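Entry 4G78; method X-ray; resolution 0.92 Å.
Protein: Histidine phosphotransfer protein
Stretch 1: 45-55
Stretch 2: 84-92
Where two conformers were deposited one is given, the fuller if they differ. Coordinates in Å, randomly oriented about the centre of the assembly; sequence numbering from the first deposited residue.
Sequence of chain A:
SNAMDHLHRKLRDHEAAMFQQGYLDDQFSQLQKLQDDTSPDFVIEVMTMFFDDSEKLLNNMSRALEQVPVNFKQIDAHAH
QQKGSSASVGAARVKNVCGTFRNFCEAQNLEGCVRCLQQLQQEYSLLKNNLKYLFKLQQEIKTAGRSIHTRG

Stretch 1 45-55: EVMTMFFDDSE
Stretch 2 (84-92) GSSASVGAA

A methyl group sits almost exactly on the axis of an aromatic ring: Val 89 CG2 lies 3.7 Å from the centroid of the Phe 50 ring (CG, CD1, CD2, CE1, CE2, CZ) and only 5° off its normal, a CH-pi contact over one face. No hydrogen bond crosses between the stretches; the contact rests on packing. Residues 45-55 are helical throughout (phi/psi near -63/-43), with i to i+4 bonds such as Phe 51 N to Met 47 O, 2.8 Å. The helix beginning before Gly 84 runs nearly antiparallel to it, at 164°, with the axes 10.5 Å apart at closest approach. Register is set by CA-CA distances of 7.2 Å for Met 47 to Val 89 and 7.0 Å for Phe 50 to Ser 85. Phe 50 (chi1 t, 169°; chi2 78°) points toward the partner. Ser 85 (t) meets the ring edge, its OG 3.2 Å from Phe 50 CD1, while Ala 91 CB approaches Phe 50 CZ obliquely at 4.3 Å. Val 89 (m) also packs against Val 46 (t), CG1 to CG1 3.7 Å, and Met 47, whose SD reaches Val 89 CB at 3.5 Å. Met 47 leaves its backbone sideways, but chi1 -72°, chi2 -34° and chi3 -139° bring its end nearer. Ser 54 (m) turns back on its own helix, OG donating to Phe 50 O at 2.8 Å; Ser 88 (p) does likewise, OG to Ser 85 O, 2.7 Å. After Val 89 (-120/-1), Gly 90 takes positive phi (78/26) in a Schellman motif, a conformation favouring glycine. The bond from Ala 91 N to Ser 86 O, 3.0 Å, folds the chain back over the last turn. Ala 91 (-86/81) then occupies the N-cap position of the next helix, its CB directed toward stretch 1.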

# COMPACT_ATOMS: atom_id res chain seq x y z
N GLU A 45 0.26 11.89 5.21
CA GLU A 45 0.72 11.59 6.57
C GLU A 45 0.42 10.10 6.91
O GLU A 45 1.26 9.40 7.47
CB GLU A 45 0.20 12.51 7.62
CG GLU A 45 0.63 13.95 7.43
CD GLU A 45 2.13 14.28 7.32
OE1 GLU A 45 2.72 14.30 8.42
OE2 GLU A 45 2.61 14.49 6.20
N VAL A 46 -0.81 9.70 6.64
CA VAL A 46 -1.23 8.31 6.90
C VAL A 46 -0.35 7.35 6.09
O VAL A 46 0.12 6.34 6.64
CB VAL A 46 -2.69 8.12 6.57
CG1 VAL A 46 -3.07 6.66 6.52
CG2 VAL A 46 -3.60 8.85 7.56
N MET A 47 -0.18 7.61 4.81
CA MET A 47 0.56 6.69 3.98
C MET A 47 2.02 6.61 4.44
O MET A 47 2.59 5.53 4.33
CB MET A 47 0.44 7.04 2.51
CG MET A 47 -0.94 6.75 1.92
SD MET A 47 -1.97 5.37 2.44
CE MET A 47 -2.60 4.84 0.94
N THR A 48 2.63 7.69 4.90
CA THR A 48 4.02 7.61 5.36
C THR A 48 4.08 6.66 6.58
O THR A 48 5.01 5.85 6.68
CB THR A 48 4.51 9.01 5.67
OG1 THR A 48 4.54 9.77 4.54
CG2 THR A 48 5.88 8.93 6.37
N MET A 49 3.13 6.74 7.46
CA MET A 49 3.06 5.82 8.62
C MET A 49 2.96 4.38 8.14
O MET A 49 3.62 3.49 8.66
CB MET A 49 1.92 6.23 9.52
CG MET A 49 2.14 7.53 10.23
SD MET A 49 0.61 8.05 11.09
CE MET A 49 1.19 9.59 11.78
N PHE A 50 2.06 4.15 7.18
CA PHE A 50 1.85 2.83 6.61
C PHE A 50 3.11 2.31 5.92
O PHE A 50 3.47 1.13 6.10
CB PHE A 50 0.67 2.90 5.63
CG PHE A 50 0.53 1.66 4.78
CD1 PHE A 50 0.00 0.52 5.26
CD2 PHE A 50 0.94 1.70 3.46
CE1 PHE A 50 -0.13 -0.61 4.52
CE2 PHE A 50 0.83 0.58 2.65
CZ PHE A 50 0.26 -0.60 3.23
N PHE A 51 3.80 3.14 5.16
CA PHE A 51 5.01 2.70 4.46
C PHE A 51 6.07 2.29 5.49
O PHE A 51 6.74 1.25 5.33
CB PHE A 51 5.58 3.80 3.56
CG PHE A 51 4.75 4.22 2.38
CD1 PHE A 51 3.86 3.40 1.75
CD2 PHE A 51 4.88 5.54 1.93
CE1 PHE A 51 3.10 3.85 0.69
CE2 PHE A 51 4.14 5.98 0.82
CZ PHE A 51 3.29 5.16 0.24
N ASP A 52 6.25 3.09 6.53
CA ASP A 52 7.29 2.78 7.49
C ASP A 52 6.99 1.44 8.20
O ASP A 52 7.87 0.57 8.33
CB ASP A 52 7.39 3.94 8.46
CG ASP A 52 8.06 5.19 7.91
OD1 ASP A 52 8.62 5.17 6.76
OD2 ASP A 52 7.92 6.23 8.59
N ASP A 53 5.74 1.23 8.61
CA ASP A 53 5.36 -0.04 9.25
C ASP A 53 5.51 -1.20 8.31
O ASP A 53 5.98 -2.28 8.67
CB ASP A 53 3.97 0.02 9.82
CG ASP A 53 3.89 0.94 11.12
OD1 ASP A 53 4.91 1.38 11.64
OD2 ASP A 53 2.75 1.15 11.50
N SER A 54 5.08 -1.01 7.06
CA SER A 54 5.10 -2.09 6.10
C SER A 54 6.51 -2.51 5.78
O SER A 54 6.78 -3.71 5.63
CB SER A 54 4.40 -1.66 4.82
OG SER A 54 3.02 -1.40 4.98
N GLU A 55 7.42 -1.55 5.61
CA GLU A 55 8.79 -1.92 5.21
C GLU A 55 9.45 -2.69 6.33
O GLU A 55 10.18 -3.67 6.08
CB GLU A 55 9.54 -0.67 4.83
CG GLU A 55 9.01 -0.16 3.47
CD GLU A 55 9.41 1.22 3.11
OE1 GLU A 55 10.43 1.69 3.60
OE2 GLU A 55 8.66 1.85 2.31
N GLY A 84 -4.31 -6.23 7.86
CA GLY A 84 -5.11 -5.21 8.50
C GLY A 84 -4.54 -3.81 8.25
O GLY A 84 -5.28 -2.85 8.07
N SER A 85 -3.23 -3.68 8.23
CA SER A 85 -2.60 -2.41 7.95
C SER A 85 -2.96 -1.95 6.52
O SER A 85 -3.31 -0.79 6.27
CB SER A 85 -1.10 -2.56 8.10
OG SER A 85 -0.37 -1.44 7.79
N SER A 86 -2.90 -2.88 5.58
CA SER A 86 -3.23 -2.59 4.19
C SER A 86 -4.67 -2.20 4.03
O SER A 86 -5.03 -1.29 3.30
CB SER A 86 -2.86 -3.81 3.34
OG SER A 86 -1.51 -4.14 3.43
N ALA A 87 -5.57 -2.92 4.74
CA ALA A 87 -6.97 -2.56 4.74
C ALA A 87 -7.20 -1.18 5.31
O ALA A 87 -8.14 -0.48 4.81
CB ALA A 87 -7.77 -3.56 5.57
N SER A 88 -6.43 -0.73 6.23
CA SER A 88 -6.60 0.61 6.87
C SER A 88 -6.34 1.75 5.95
O SER A 88 -6.76 2.88 6.25
CB SER A 88 -5.76 0.73 8.12
OG SER A 88 -4.38 1.07 7.87
N VAL A 89 -5.66 1.49 4.84
CA VAL A 89 -5.31 2.53 3.90
C VAL A 89 -5.87 2.30 2.49
O VAL A 89 -5.65 3.10 1.61
CB VAL A 89 -3.81 2.80 3.86
CG1 VAL A 89 -3.27 3.20 5.23
CG2 VAL A 89 -3.02 1.63 3.28
N GLY A 90 -6.59 1.19 2.29
CA GLY A 90 -7.13 0.91 0.96
C GLY A 90 -6.16 0.36 -0.04
O GLY A 90 -6.40 0.45 -1.25
N ALA A 91 -5.10 -0.31 0.43
CA ALA A 91 -4.09 -0.94 -0.44
C ALA A 91 -4.60 -2.35 -0.79
O ALA A 91 -4.23 -3.34 -0.19
CB ALA A 91 -2.77 -0.98 0.27
N ALA A 92 -5.50 -2.41 -1.78
CA ALA A 92 -6.31 -3.58 -2.04
C ALA A 92 -5.50 -4.79 -2.50
O ALA A 92 -5.66 -5.89 -2.00
CB ALA A 92 -7.38 -3.26 -3.06